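Local structure of aldose 1-epimerase (Caenorhabditis elegans, 1LUR) at residues Ala25-Phe30 with Glu120-Ser125; Leu49-Asp54 with His172-Leu177; Val275-Ala280 with Glu303-Ser308. The protein probably catalyses the interconversion of the alpha and beta anomers of aldose sugars. All blocks are in the same frame, centred on the assembly; numbering follows the deposited sequence.

Contact 1: residues Ala25-Phe30 with Glu120-Ser125; sequences ATLLPF and ESVSFS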
ATOM      1  N   ALA A  25       4.248  14.768  -6.933  1.00 33.70           N
ATOM      2  CA  ALA A  25       3.372  13.929  -6.130  1.00 34.03           C
ATOM      3  C   ALA A  25       2.358  14.820  -5.431  1.00 33.60           C
ATOM      4  O   ALA A  25       2.708  15.873  -4.903  1.00 34.30           O
ATOM      5  CB  ALA A  25       4.181  13.156  -5.099  1.00 33.12           C
ATOM      6  N   THR A  26       1.099  14.405  -5.443  1.00 33.93           N
ATOM      7  CA  THR A  26       0.057  15.182  -4.797  1.00 34.46           C
ATOM      8  C   THR A  26      -0.517  14.351  -3.653  1.00 34.29           C
ATOM      9  O   THR A  26      -0.979  13.232  -3.862  1.00 34.64           O
ATOM     10  CB  THR A  26      -1.060  15.544  -5.781  1.00 35.56           C
ATOM     11  OG1 THR A  26      -0.501  16.259  -6.891  1.00 34.95           O
ATOM     12  CG2 THR A  26      -2.096  16.422  -5.099  1.00 36.37           C
ATOM     13  N   LEU A  27      -0.473  14.906  -2.447  1.00 34.24           N
ATOM     14  CA  LEU A  27      -0.982  14.221  -1.267  1.00 34.03           C
ATOM     15  C   LEU A  27      -2.254  14.870  -0.728  1.00 34.94           C
ATOM     16  O   LEU A  27      -2.571  16.015  -1.053  1.00 35.78           O
ATOM     17  CB  LEU A  27       0.081  14.209  -0.171  1.00 33.23           C
ATOM     18  CG  LEU A  27       1.443  13.604  -0.521  1.00 33.14           C
ATOM     19  CD1 LEU A  27       1.237  12.236  -1.159  1.00 31.80           C
ATOM     20  CD2 LEU A  27       2.201  14.524  -1.476  1.00 33.69           C
ATOM     21  N   LEU A  28      -2.970  14.125   0.108  1.00 33.74           N
ATOM     22  CA  LEU A  28      -4.210  14.599   0.710  1.00 34.52           C
ATOM     23  C   LEU A  28      -4.191  14.230   2.191  1.00 34.80           C
ATOM     24  O   LEU A  28      -3.990  13.068   2.547  1.00 34.59           O
ATOM     25  CB  LEU A  28      -5.407  13.940   0.017  1.00 34.76           C
ATOM     26  CG  LEU A  28      -6.819  14.422   0.360  1.00 36.34           C
ATOM     27  CD1 LEU A  28      -6.989  15.883  -0.061  1.00 36.88           C
ATOM     28  CD2 LEU A  28      -7.834  13.546  -0.364  1.00 36.92           C
ATOM     29  N   PRO A  29      -4.389  15.221   3.073  1.00 35.81           N
ATOM     30  CA  PRO A  29      -4.395  14.995   4.521  1.00 35.89           C
ATOM     31  C   PRO A  29      -5.334  13.864   4.918  1.00 35.02           C
ATOM     32  O   PRO A  29      -5.047  13.096   5.841  1.00 34.06           O
ATOM     33  CB  PRO A  29      -4.849  16.341   5.077  1.00 35.93           C
ATOM     34  CG  PRO A  29      -4.293  17.311   4.083  1.00 36.37           C
ATOM     35  CD  PRO A  29      -4.619  16.645   2.767  1.00 36.72           C
ATOM     36  N   PHE A  30      -6.461  13.763   4.217  1.00 34.16           N
ATOM     37  CA  PHE A  30      -7.428  12.717   4.512  1.00 33.09           C
ATOM     38  C   PHE A  30      -6.845  11.363   4.149  1.00 31.64           C
ATOM     39  O   PHE A  30      -6.558  11.084   2.982  1.00 30.39           O
ATOM     40  CB  PHE A  30      -8.723  12.939   3.734  1.00 35.45           C
ATOM     41  CG  PHE A  30      -9.767  11.899   4.003  1.00 36.78           C
ATOM     42  CD1 PHE A  30     -10.383  11.821   5.249  1.00 37.77           C
ATOM     43  CD2 PHE A  30     -10.115  10.980   3.023  1.00 37.80           C
ATOM     44  CE1 PHE A  30     -11.333  10.836   5.512  1.00 39.32           C
ATOM     45  CE2 PHE A  30     -11.062   9.990   3.276  1.00 38.53           C
ATOM     46  CZ  PHE A  30     -11.672   9.919   4.524  1.00 39.02           C
ATOM     47  N   GLU A 120       9.504  19.708  -1.554  1.00 35.71           N
ATOM     48  CA  GLU A 120       9.649  18.315  -1.971  1.00 36.21           C
ATOM     49  C   GLU A 120       9.268  17.269  -0.928  1.00 34.65           C
ATOM     50  O   GLU A 120       9.525  16.076  -1.122  1.00 32.97           O
ATOM     51  CB  GLU A 120      11.090  18.063  -2.423  1.00 40.88           C
ATOM     52  CG  GLU A 120      12.095  17.978  -1.287  1.00 45.63           C
ATOM     53  CD  GLU A 120      12.064  19.195  -0.382  1.00 51.11           C
ATOM     54  OE1 GLU A 120      12.393  20.304  -0.856  1.00 53.33           O
ATOM     55  OE2 GLU A 120      11.705  19.043   0.806  1.00 53.25           O
ATOM     56  N   SER A 121       8.645  17.697   0.165  1.00 31.98           N
ATOM     57  CA  SER A 121       8.255  16.747   1.205  1.00 31.18           C
ATOM     58  C   SER A 121       7.060  17.225   2.027  1.00 30.63           C
ATOM     59  O   SER A 121       6.789  18.422   2.114  1.00 30.02           O
ATOM     60  CB  SER A 121       9.452  16.498   2.133  1.00 30.29           C
ATOM     61  OG  SER A 121       9.145  15.588   3.170  1.00 31.75           O
ATOM     62  N   VAL A 122       6.350  16.273   2.626  1.00 28.99           N
ATOM     63  CA  VAL A 122       5.188  16.574   3.452  1.00 27.22           C
ATOM     64  C   VAL A 122       5.024  15.450   4.469  1.00 27.93           C
ATOM     65  O   VAL A 122       5.177  14.274   4.132  1.00 25.88           O
ATOM     66  CB  VAL A 122       3.886  16.696   2.605  1.00 28.17           C
ATOM     67  CG1 VAL A 122       3.607  15.386   1.879  1.00 28.76           C
ATOM     68  CG2 VAL A 122       2.711  17.064   3.504  1.00 30.16           C
ATOM     69  N   SER A 123       4.743  15.811   5.716  1.00 26.97           N
ATOM     70  CA  SER A 123       4.562  14.817   6.763  1.00 27.34           C
ATOM     71  C   SER A 123       3.186  14.971   7.387  1.00 29.60           C
ATOM     72  O   SER A 123       2.703  16.087   7.582  1.00 28.80           O
ATOM     73  CB  SER A 123       5.633  14.958   7.843  1.00 25.99           C
ATOM     74  OG  SER A 123       6.934  14.752   7.317  1.00 27.91           O
ATOM     75  N   PHE A 124       2.553  13.838   7.683  1.00 30.59           N
ATOM     76  CA  PHE A 124       1.226  13.812   8.286  1.00 30.38           C
ATOM     77  C   PHE A 124       1.315  13.057   9.599  1.00 30.35           C
ATOM     78  O   PHE A 124       2.148  12.167   9.753  1.00 27.80           O
ATOM     79  CB  PHE A 124       0.225  13.071   7.396  1.00 28.93           C
ATOM     80  CG  PHE A 124       0.062  13.658   6.028  1.00 30.35           C
ATOM     81  CD1 PHE A 124       0.609  13.027   4.918  1.00 28.63           C
ATOM     82  CD2 PHE A 124      -0.667  14.830   5.840  1.00 31.82           C
ATOM     83  CE1 PHE A 124       0.432  13.550   3.638  1.00 30.58           C
ATOM     84  CE2 PHE A 124      -0.850  15.364   4.567  1.00 31.13           C
ATOM     85  CZ  PHE A 124      -0.299  14.720   3.462  1.00 30.36           C
ATOM     86  N   SER A 125       0.456  13.406  10.548  1.00 29.87           N
ATOM     87  CA  SER A 125       0.470  12.729  11.833  1.00 29.68           C
ATOM     88  C   SER A 125      -0.968  12.499  12.274  1.00 29.55           C
ATOM     89  O   SER A 125      -1.867  13.233  11.876  1.00 29.64           O
ATOM     90  CB  SER A 125       1.212  13.560  12.878  1.00 30.85           C
ATOM     91  OG  SER A 125       1.358  12.826  14.086  1.00 31.11           O
TER

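Contact 2: residues Leu49-Asp54 with His172-Leu177; sequences LVLGFD and HAYWNL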
ATOM      1  N   LEU A  49       0.791   8.105 -12.736  1.00 40.73           N
ATOM      2  CA  LEU A  49       0.974   6.687 -12.480  1.00 39.49           C
ATOM      3  C   LEU A  49       0.030   6.016 -11.480  1.00 38.56           C
ATOM      4  O   LEU A  49       0.023   4.793 -11.374  1.00 37.65           O
ATOM      5  CB  LEU A  49       2.424   6.443 -12.059  1.00 38.95           C
ATOM      6  CG  LEU A  49       3.477   7.064 -12.986  1.00 39.43           C
ATOM      7  CD1 LEU A  49       4.865   6.808 -12.421  1.00 39.21           C
ATOM      8  CD2 LEU A  49       3.350   6.473 -14.387  1.00 39.04           C
ATOM      9  N   VAL A  50      -0.764   6.795 -10.754  1.00 38.93           N
ATOM     10  CA  VAL A  50      -1.687   6.205  -9.784  1.00 38.73           C
ATOM     11  C   VAL A  50      -3.140   6.610 -10.022  1.00 39.82           C
ATOM     12  O   VAL A  50      -3.428   7.724 -10.471  1.00 39.62           O
ATOM     13  CB  VAL A  50      -1.313   6.593  -8.331  1.00 36.69           C
ATOM     14  CG1 VAL A  50       0.121   6.187  -8.042  1.00 36.63           C
ATOM     15  CG2 VAL A  50      -1.504   8.087  -8.115  1.00 35.56           C
ATOM     16  N   LEU A  51      -4.057   5.696  -9.722  1.00 41.12           N
ATOM     17  CA  LEU A  51      -5.477   5.972  -9.902  1.00 42.55           C
ATOM     18  C   LEU A  51      -5.882   6.997  -8.858  1.00 44.17           C
ATOM     19  O   LEU A  51      -5.087   7.341  -7.983  1.00 44.09           O
ATOM     20  CB  LEU A  51      -6.297   4.692  -9.735  1.00 42.44           C
ATOM     21  CG  LEU A  51      -5.919   3.561 -10.694  1.00 42.90           C
ATOM     22  CD1 LEU A  51      -6.821   2.359 -10.461  1.00 42.78           C
ATOM     23  CD2 LEU A  51      -6.034   4.047 -12.135  1.00 41.98           C
ATOM     24  N   GLY A  52      -7.110   7.491  -8.953  1.00 44.70           N
ATOM     25  CA  GLY A  52      -7.568   8.475  -7.994  1.00 45.81           C
ATOM     26  C   GLY A  52      -8.845   9.184  -8.403  1.00 46.69           C
ATOM     27  O   GLY A  52      -9.658   8.647  -9.156  1.00 47.10           O
ATOM     28  N   PHE A  53      -9.019  10.400  -7.899  1.00 46.96           N
ATOM     29  CA  PHE A  53     -10.200  11.192  -8.203  1.00 48.26           C
ATOM     30  C   PHE A  53      -9.808  12.644  -8.408  1.00 48.81           C
ATOM     31  O   PHE A  53      -8.825  13.118  -7.839  1.00 48.63           O
ATOM     32  CB  PHE A  53     -11.203  11.072  -7.056  1.00 49.05           C
ATOM     33  CG  PHE A  53     -11.577   9.653  -6.737  1.00 49.43           C
ATOM     34  CD1 PHE A  53     -12.342   8.905  -7.627  1.00 49.29           C
ATOM     35  CD2 PHE A  53     -11.127   9.049  -5.565  1.00 49.52           C
ATOM     36  CE1 PHE A  53     -12.657   7.574  -7.359  1.00 49.70           C
ATOM     37  CE2 PHE A  53     -11.435   7.719  -5.285  1.00 49.55           C
ATOM     38  CZ  PHE A  53     -12.202   6.977  -6.185  1.00 50.24           C
ATOM     39  N   ASP A  54     -10.583  13.351  -9.222  1.00 49.60           N
ATOM     40  CA  ASP A  54     -10.308  14.754  -9.501  1.00 50.09           C
ATOM     41  C   ASP A  54     -10.710  15.684  -8.350  1.00 49.36           C
ATOM     42  O   ASP A  54     -10.223  16.809  -8.265  1.00 49.29           O
ATOM     43  CB  ASP A  54     -11.009  15.167 -10.805  1.00 51.67           C
ATOM     44  CG  ASP A  54     -10.468  14.423 -12.027  1.00 53.30           C
ATOM     45  OD1 ASP A  54     -11.101  14.487 -13.101  1.00 54.66           O
ATOM     46  OD2 ASP A  54      -9.402  13.778 -11.922  1.00 55.01           O
ATOM     47  N   HIS A 172      -1.752   2.153   0.037  1.00 27.37           N
ATOM     48  CA  HIS A 172      -2.629   1.500  -0.921  1.00 27.99           C
ATOM     49  C   HIS A 172      -2.792   2.143  -2.297  1.00 29.46           C
ATOM     50  O   HIS A 172      -3.897   2.175  -2.841  1.00 29.19           O
ATOM     51  CB  HIS A 172      -4.008   1.318  -0.274  1.00 30.02           C
ATOM     52  CG  HIS A 172      -4.724   0.079  -0.716  1.00 31.62           C
ATOM     53  ND1 HIS A 172      -5.126  -0.129  -2.020  1.00 31.05           N
ATOM     54  CD2 HIS A 172      -5.098  -1.026  -0.026  1.00 33.16           C
ATOM     55  CE1 HIS A 172      -5.716  -1.309  -2.113  1.00 34.12           C
ATOM     56  NE2 HIS A 172      -5.713  -1.874  -0.919  1.00 34.05           N
ATOM     57  N   ALA A 173      -1.705   2.645  -2.871  1.00 28.88           N
ATOM     58  CA  ALA A 173      -1.794   3.272  -4.189  1.00 29.53           C
ATOM     59  C   ALA A 173      -1.949   2.215  -5.282  1.00 30.27           C
ATOM     60  O   ALA A 173      -1.280   1.184  -5.258  1.00 30.39           O
ATOM     61  CB  ALA A 173      -0.551   4.114  -4.453  1.00 29.78           C
ATOM     62  N   TYR A 174      -2.853   2.474  -6.222  1.00 31.98           N
ATOM     63  CA  TYR A 174      -3.115   1.571  -7.342  1.00 32.21           C
ATOM     64  C   TYR A 174      -2.279   2.119  -8.498  1.00 31.14           C
ATOM     65  O   TYR A 174      -2.457   3.272  -8.894  1.00 30.83           O
ATOM     66  CB  TYR A 174      -4.592   1.603  -7.742  1.00 34.78           C
ATOM     67  CG  TYR A 174      -5.555   0.906  -6.800  1.00 37.31           C
ATOM     68  CD1 TYR A 174      -5.824   1.414  -5.526  1.00 38.26           C
ATOM     69  CD2 TYR A 174      -6.248  -0.233  -7.212  1.00 38.78           C
ATOM     70  CE1 TYR A 174      -6.770   0.804  -4.692  1.00 39.01           C
ATOM     71  CE2 TYR A 174      -7.189  -0.847  -6.390  1.00 39.37           C
ATOM     72  CZ  TYR A 174      -7.447  -0.327  -5.135  1.00 39.52           C
ATOM     73  OH  TYR A 174      -8.383  -0.945  -4.334  1.00 41.36           O
ATOM     74  N   TRP A 175      -1.389   1.297  -9.046  1.00 31.36           N
ATOM     75  CA  TRP A 175      -0.537   1.736 -10.145  1.00 32.50           C
ATOM     76  C   TRP A 175      -0.903   1.290 -11.558  1.00 34.19           C
ATOM     77  O   TRP A 175      -1.304   0.152 -11.791  1.00 35.37           O
ATOM     78  CB  TRP A 175       0.911   1.335  -9.863  1.00 31.98           C
ATOM     79  CG  TRP A 175       1.421   1.817  -8.545  1.00 33.29           C
ATOM     80  CD1 TRP A 175       1.292   1.190  -7.337  1.00 32.96           C
ATOM     81  CD2 TRP A 175       2.122   3.042  -8.288  1.00 32.03           C
ATOM     82  NE1 TRP A 175       1.870   1.947  -6.345  1.00 32.27           N
ATOM     83  CE2 TRP A 175       2.386   3.089  -6.902  1.00 33.03           C
ATOM     84  CE3 TRP A 175       2.550   4.105  -9.095  1.00 31.74           C
ATOM     85  CZ2 TRP A 175       3.062   4.159  -6.303  1.00 31.51           C
ATOM     86  CZ3 TRP A 175       3.222   5.167  -8.500  1.00 31.04           C
ATOM     87  CH2 TRP A 175       3.470   5.184  -7.117  1.00 31.68           C
ATOM     88  N   ASN A 176      -0.740   2.222 -12.491  1.00 37.01           N
ATOM     89  CA  ASN A 176      -1.013   2.034 -13.913  1.00 39.50           C
ATOM     90  C   ASN A 176      -0.061   3.046 -14.543  1.00 39.97           C
ATOM     91  O   ASN A 176      -0.258   4.254 -14.420  1.00 39.50           O
ATOM     92  CB  ASN A 176      -2.465   2.387 -14.248  1.00 42.05           C
ATOM     93  CG  ASN A 176      -2.775   2.220 -15.723  1.00 45.72           C
ATOM     94  OD1 ASN A 176      -2.145   2.848 -16.575  1.00 47.07           O
ATOM     95  ND2 ASN A 176      -3.745   1.367 -16.033  1.00 47.27           N
ATOM     96  N   LEU A 177       0.972   2.545 -15.209  1.00 42.19           N
ATOM     97  CA  LEU A 177       1.972   3.395 -15.843  1.00 43.29           C
ATOM     98  C   LEU A 177       1.738   3.951 -17.250  1.00 44.98           C
ATOM     99  O   LEU A 177       2.501   4.808 -17.693  1.00 45.34           O
ATOM    100  CB  LEU A 177       3.314   2.657 -15.822  1.00 41.90           C
ATOM    101  CG  LEU A 177       3.631   1.914 -14.517  1.00 42.02           C
ATOM    102  CD1 LEU A 177       4.991   1.231 -14.626  1.00 42.87           C
ATOM    103  CD2 LEU A 177       3.616   2.891 -13.350  1.00 41.29           C
TER
HETATM  104  O   HOH W   1      -3.859   4.840  -6.167  1.00 37.25           O

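Contact 3: residues Val275-Ala280 with Glu303-Ser308; sequences VIHLYA and EPQFHS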
ATOM      1  N   VAL A 275       7.094  -8.196   3.158  1.00 30.61           N
ATOM      2  CA  VAL A 275       6.272  -8.654   2.046  1.00 31.31           C
ATOM      3  C   VAL A 275       5.671  -7.497   1.270  1.00 31.91           C
ATOM      4  O   VAL A 275       5.705  -6.344   1.704  1.00 31.99           O
ATOM      5  CB  VAL A 275       5.100  -9.568   2.521  1.00 32.80           C
ATOM      6  CG1 VAL A 275       5.594 -10.569   3.545  1.00 29.20           C
ATOM      7  CG2 VAL A 275       3.963  -8.733   3.083  1.00 33.05           C
ATOM      8  N   ILE A 276       5.138  -7.814   0.101  1.00 32.44           N
ATOM      9  CA  ILE A 276       4.513  -6.822  -0.745  1.00 32.03           C
ATOM     10  C   ILE A 276       3.217  -7.441  -1.226  1.00 33.01           C
ATOM     11  O   ILE A 276       3.228  -8.443  -1.946  1.00 33.86           O
ATOM     12  CB  ILE A 276       5.368  -6.452  -1.968  1.00 31.27           C
ATOM     13  CG1 ILE A 276       6.659  -5.760  -1.522  1.00 31.28           C
ATOM     14  CG2 ILE A 276       4.560  -5.570  -2.898  1.00 27.77           C
ATOM     15  CD1 ILE A 276       7.540  -5.283  -2.670  1.00 32.42           C
ATOM     16  N   HIS A 277       2.101  -6.859  -0.812  1.00 32.62           N
ATOM     17  CA  HIS A 277       0.803  -7.372  -1.218  1.00 33.08           C
ATOM     18  C   HIS A 277       0.442  -6.808  -2.581  1.00 33.35           C
ATOM     19  O   HIS A 277       0.399  -5.589  -2.766  1.00 33.22           O
ATOM     20  CB  HIS A 277      -0.280  -6.979  -0.215  1.00 32.33           C
ATOM     21  CG  HIS A 277      -1.614  -7.580  -0.516  1.00 31.01           C
ATOM     22  ND1 HIS A 277      -1.926  -8.888  -0.214  1.00 33.84           N
ATOM     23  CD2 HIS A 277      -2.706  -7.065  -1.130  1.00 32.45           C
ATOM     24  CE1 HIS A 277      -3.152  -9.154  -0.629  1.00 31.40           C
ATOM     25  NE2 HIS A 277      -3.647  -8.065  -1.189  1.00 33.59           N
ATOM     26  N   LEU A 278       0.183  -7.701  -3.531  1.00 32.49           N
ATOM     27  CA  LEU A 278      -0.176  -7.315  -4.883  1.00 34.45           C
ATOM     28  C   LEU A 278      -1.651  -7.600  -5.126  1.00 35.52           C
ATOM     29  O   LEU A 278      -2.109  -8.725  -4.933  1.00 36.97           O
ATOM     30  CB  LEU A 278       0.659  -8.104  -5.897  1.00 34.63           C
ATOM     31  CG  LEU A 278       2.180  -8.070  -5.723  1.00 36.38           C
ATOM     32  CD1 LEU A 278       2.839  -9.041  -6.694  1.00 35.97           C
ATOM     33  CD2 LEU A 278       2.682  -6.649  -5.947  1.00 36.99           C
ATOM     34  N   TYR A 279      -2.388  -6.577  -5.537  1.00 36.28           N
ATOM     35  CA  TYR A 279      -3.813  -6.715  -5.812  1.00 38.74           C
ATOM     36  C   TYR A 279      -4.078  -6.236  -7.238  1.00 40.97           C
ATOM     37  O   TYR A 279      -3.953  -5.047  -7.542  1.00 40.83           O
ATOM     38  CB  TYR A 279      -4.635  -5.901  -4.809  1.00 36.56           C
ATOM     39  CG  TYR A 279      -6.108  -5.824  -5.138  1.00 36.51           C
ATOM     40  CD1 TYR A 279      -6.850  -6.977  -5.388  1.00 36.43           C
ATOM     41  CD2 TYR A 279      -6.762  -4.596  -5.193  1.00 35.84           C
ATOM     42  CE1 TYR A 279      -8.213  -6.903  -5.687  1.00 36.78           C
ATOM     43  CE2 TYR A 279      -8.117  -4.514  -5.492  1.00 37.48           C
ATOM     44  CZ  TYR A 279      -8.836  -5.669  -5.737  1.00 36.75           C
ATOM     45  OH  TYR A 279     -10.176  -5.583  -6.036  1.00 40.32           O
ATOM     46  N   ALA A 280      -4.451  -7.174  -8.104  1.00 42.79           N
ATOM     47  CA  ALA A 280      -4.732  -6.882  -9.506  1.00 45.03           C
ATOM     48  C   ALA A 280      -5.977  -6.047  -9.794  1.00 46.18           C
ATOM     49  O   ALA A 280      -6.427  -5.983 -10.940  1.00 47.65           O
ATOM     50  CB  ALA A 280      -4.781  -8.185 -10.302  1.00 45.34           C
ATOM     51  N   GLU A 303       1.281  -2.915  -2.201  1.00 27.63           N
ATOM     52  CA  GLU A 303       1.291  -2.608  -0.776  1.00 28.47           C
ATOM     53  C   GLU A 303       2.377  -3.277   0.057  1.00 27.01           C
ATOM     54  O   GLU A 303       2.209  -4.412   0.511  1.00 26.37           O
ATOM     55  CB  GLU A 303      -0.081  -2.971  -0.194  1.00 29.95           C
ATOM     56  CG  GLU A 303      -1.208  -2.871  -1.217  1.00 34.03           C
ATOM     57  CD  GLU A 303      -2.542  -3.420  -0.729  1.00 37.70           C
ATOM     58  OE1 GLU A 303      -3.369  -3.798  -1.583  1.00 39.24           O
ATOM     59  OE2 GLU A 303      -2.777  -3.469   0.495  1.00 40.76           O
ATOM     60  N   PRO A 304       3.516  -2.588   0.251  1.00 24.58           N
ATOM     61  CA  PRO A 304       4.617  -3.133   1.053  1.00 24.66           C
ATOM     62  C   PRO A 304       4.051  -3.177   2.469  1.00 25.10           C
ATOM     63  O   PRO A 304       3.532  -2.175   2.948  1.00 24.54           O
ATOM     64  CB  PRO A 304       5.706  -2.081   0.897  1.00 25.43           C
ATOM     65  CG  PRO A 304       5.467  -1.569  -0.502  1.00 26.80           C
ATOM     66  CD  PRO A 304       3.961  -1.418  -0.528  1.00 25.94           C
ATOM     67  N   GLN A 305       4.153  -4.314   3.141  1.00 24.18           N
ATOM     68  CA  GLN A 305       3.603  -4.416   4.499  1.00 24.06           C
ATOM     69  C   GLN A 305       4.110  -5.677   5.177  1.00 25.22           C
ATOM     70  O   GLN A 305       4.918  -6.415   4.612  1.00 26.71           O
ATOM     71  CB  GLN A 305       2.079  -4.550   4.382  1.00 23.28           C
ATOM     72  CG  GLN A 305       1.710  -5.823   3.595  1.00 25.91           C
ATOM     73  CD  GLN A 305       0.218  -6.123   3.508  1.00 26.57           C
ATOM     74  OE1 GLN A 305      -0.551  -5.360   2.928  1.00 27.69           O
ATOM     75  NE2 GLN A 305      -0.190  -7.258   4.074  1.00 26.57           N
ATOM     76  N   PHE A 306       3.616  -5.920   6.390  1.00 24.54           N
ATOM     77  CA  PHE A 306       3.994  -7.107   7.142  1.00 23.50           C
ATOM     78  C   PHE A 306       2.954  -8.112   6.667  1.00 23.06           C
ATOM     79  O   PHE A 306       1.909  -7.719   6.133  1.00 22.70           O
ATOM     80  CB  PHE A 306       3.830  -6.914   8.657  1.00 19.76           C
ATOM     81  CG  PHE A 306       4.922  -6.119   9.294  1.00 22.83           C
ATOM     82  CD1 PHE A 306       4.756  -4.765   9.553  1.00 23.02           C
ATOM     83  CD2 PHE A 306       6.127  -6.727   9.641  1.00 24.15           C
ATOM     84  CE1 PHE A 306       5.776  -4.024  10.157  1.00 23.72           C
ATOM     85  CE2 PHE A 306       7.150  -6.002  10.241  1.00 27.08           C
ATOM     86  CZ  PHE A 306       6.979  -4.650  10.502  1.00 26.47           C
ATOM     87  N   HIS A 307       3.220  -9.399   6.864  1.00 23.58           N
ATOM     88  CA  HIS A 307       2.278 -10.429   6.439  1.00 26.21           C
ATOM     89  C   HIS A 307       0.852 -10.123   6.860  1.00 25.45           C
ATOM     90  O   HIS A 307       0.606  -9.687   7.988  1.00 24.49           O
ATOM     91  CB  HIS A 307       2.646 -11.787   7.043  1.00 25.86           C
ATOM     92  CG  HIS A 307       4.012 -12.269   6.670  1.00 28.96           C
ATOM     93  ND1 HIS A 307       5.157 -11.557   6.954  1.00 28.76           N
ATOM     94  CD2 HIS A 307       4.417 -13.410   6.064  1.00 28.55           C
ATOM     95  CE1 HIS A 307       6.210 -12.241   6.542  1.00 30.97           C
ATOM     96  NE2 HIS A 307       5.788 -13.369   5.997  1.00 29.30           N
ATOM     97  N   SER A 308      -0.086 -10.375   5.956  1.00 25.50           N
ATOM     98  CA  SER A 308      -1.490 -10.134   6.246  1.00 25.38           C
ATOM     99  C   SER A 308      -1.911 -11.129   7.340  1.00 26.10           C
ATOM    100  O   SER A 308      -1.424 -12.261   7.373  1.00 25.14           O
ATOM    101  CB  SER A 308      -2.325 -10.351   4.985  1.00 25.36           C
ATOM    102  OG  SER A 308      -2.008  -9.405   3.982  1.00 25.07           O
TER

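Contact 1: residues Ala25-Phe30 with Glu120-Ser125
P29, whose backbone oxygen is hydrogen-bonded to W112, packs against F124 of the neighbouring sheet. Between A25-F30 and E120-S125 themselves, the contact between the side chains is apolar. The F124 ring fills the middle of the contact. Its CG lies anti to its own carbonyl carbon (chi1 -59°), and from there the ring reaches toward the turn at the end of the first strand. L27 CB comes to the edge of that ring, near its plane, at 3.7 Å from F124 CZ. P29 approaches obliquely from further along the chain, with its CA 3.6 Å from F124 CE2 and its CG at 4.0 Å from the same CE2. The ring thus meets the leucine methylene edge-on, at CZ, and the proline obliquely, through CE2. Beyond them L27 and V122 slide past each other in opposite directions, L27 CG lying 3.7 Å from V122 CG1. That methyl occupies the crowded position between the backbone N and the carbonyl carbon of V122 (chi1 60°). I15 of strand 15-18, V114 and Y145 also pack on F124, and Y145 reaches L27 as well. S121, S123 and S125 point to the other face of their strand, where their hydroxyls bond to T146, T144 and D142. With strand axes 9.1 Å apart and only 19° from parallel, this is face-to-face packing of two antiparallel sheets, as expected of the beta-supersandwich fold of the galactose mutarotase family.

Contact 2: residues Leu49-Asp54 with His172-Leu177
V50 lays a methyl over the indole of W175, and the two backbones join there in a single beta bridge, by which the loop after strand 46-48 is fastened to strand 170-175 of the beta-supersandwich. The two side chains lie side by side and point the same way. V50 CG1 stands 3.4 Å from the centroid of the six-membered ring, a CH-pi contact over the face, displaced toward the rim so that CE3 and CZ3 are its closest ring atoms. A chi1 of -56° sets this methyl anti to the carbonyl carbon of V50, beside the backbone N, and there it lies over the indole. L37, L267 and I302 also touch the indole, and Y333 meets it ring to ring.

Next to this CH-pi contact, L49 sets its CB 3.8 Å from W175 CE3, while its CD2 meets L177 CD2 at 3.7 Å, the two leucines crossing obliquely. L51 turns to the tyrosine instead: its CD1 rests 3.6 Å from Y174 CB, and the hydroxyl at the far end of Y174 is bonded to A64 O. The N176 amide also finds its partners beyond the contact, OD1 at G179 N and ND2 at K298 O and S180 O.

Two main-chain hydrogen bonds accompany these contacts. L51 N donates to Y174 O at 3.0 Å, and L49 O receives N176 N at 2.9 Å along a nearly straight N-H...O path of 170°, with W175 CA making a further C-H...O contact to that same oxygen at 3.3 Å.

Contact 3: residues Val275-Ala280 with Glu303-Ser308
E303 and H277 form an antiparallel hydrogen-bonded pair, in which H277 N donates to E303 O at 2.8 Å and E303 N donates back to H277 O. Their side chains run side by side in the same direction. E303 OE1 comes to the edge of the imidazole, 3.4 Å from H277 CD2, with carboxylate and ring planes 68° apart. The ring nitrogens are engaged by aspartates of the adjoining strand, NE2 by D238 and ND1 by D240. An alanine in place of E303 would probably open a gap beside H277 CD2 and leave that edge of the ring without its carboxylate neighbour. P304 next turns to the opposite face, loosely against I276, while its CA makes a C-H...O contact with V275 O at 3.5 Å. Q305 returns to the H277 side. Its N donates to V275 O at 2.9 Å, and its O accepts from V275 N. Q305 CG is set between the backbone N and the carbonyl carbon (chi1 61°), where it lies 3.7 Å from V275 CG2. The extended chain beyond brings OE1 3.5 Å from H277 CB. NE2 is bonded to F306 O at 3.0 Å and more weakly to S308 OG. H307 then crosses V275 at about a right angle, with V275 CG1 3.6 Å from the ring centroid in a CH-pi contact. S308 closes the segment, its N bonded to D240 OD2. D240 thereby ties the imidazole to the turn, and with E303 and Q305 on the same face the contact presents a cluster of polar groups, several held by hydrogen bonds, consistent with the sugar-binding cleft of aldose epimerases.

The three contacts differ in what they join: contact 1 packs the four-stranded sheet on the nine-stranded one, contact 2 ties a loop to a strand, and contact 3 pairs two strands within a sheet. The centre of contact 1 is about 16 Å from that of contact 2 and about 22 Å from that of contact 3. Contacts 1 and 2 alternate along the chain, 25-30 and 49-54 both preceding 120-125 and 172-177, whereas contact 3 follows both. Contacts 2 and 3 meet in the seven-stranded sheet, where H172 NE2 lies 3.1 Å from E303 OE1. Of the two early segments it is 49-54 that meets this sheet, at strand 170-175, next to the strand that carries E303.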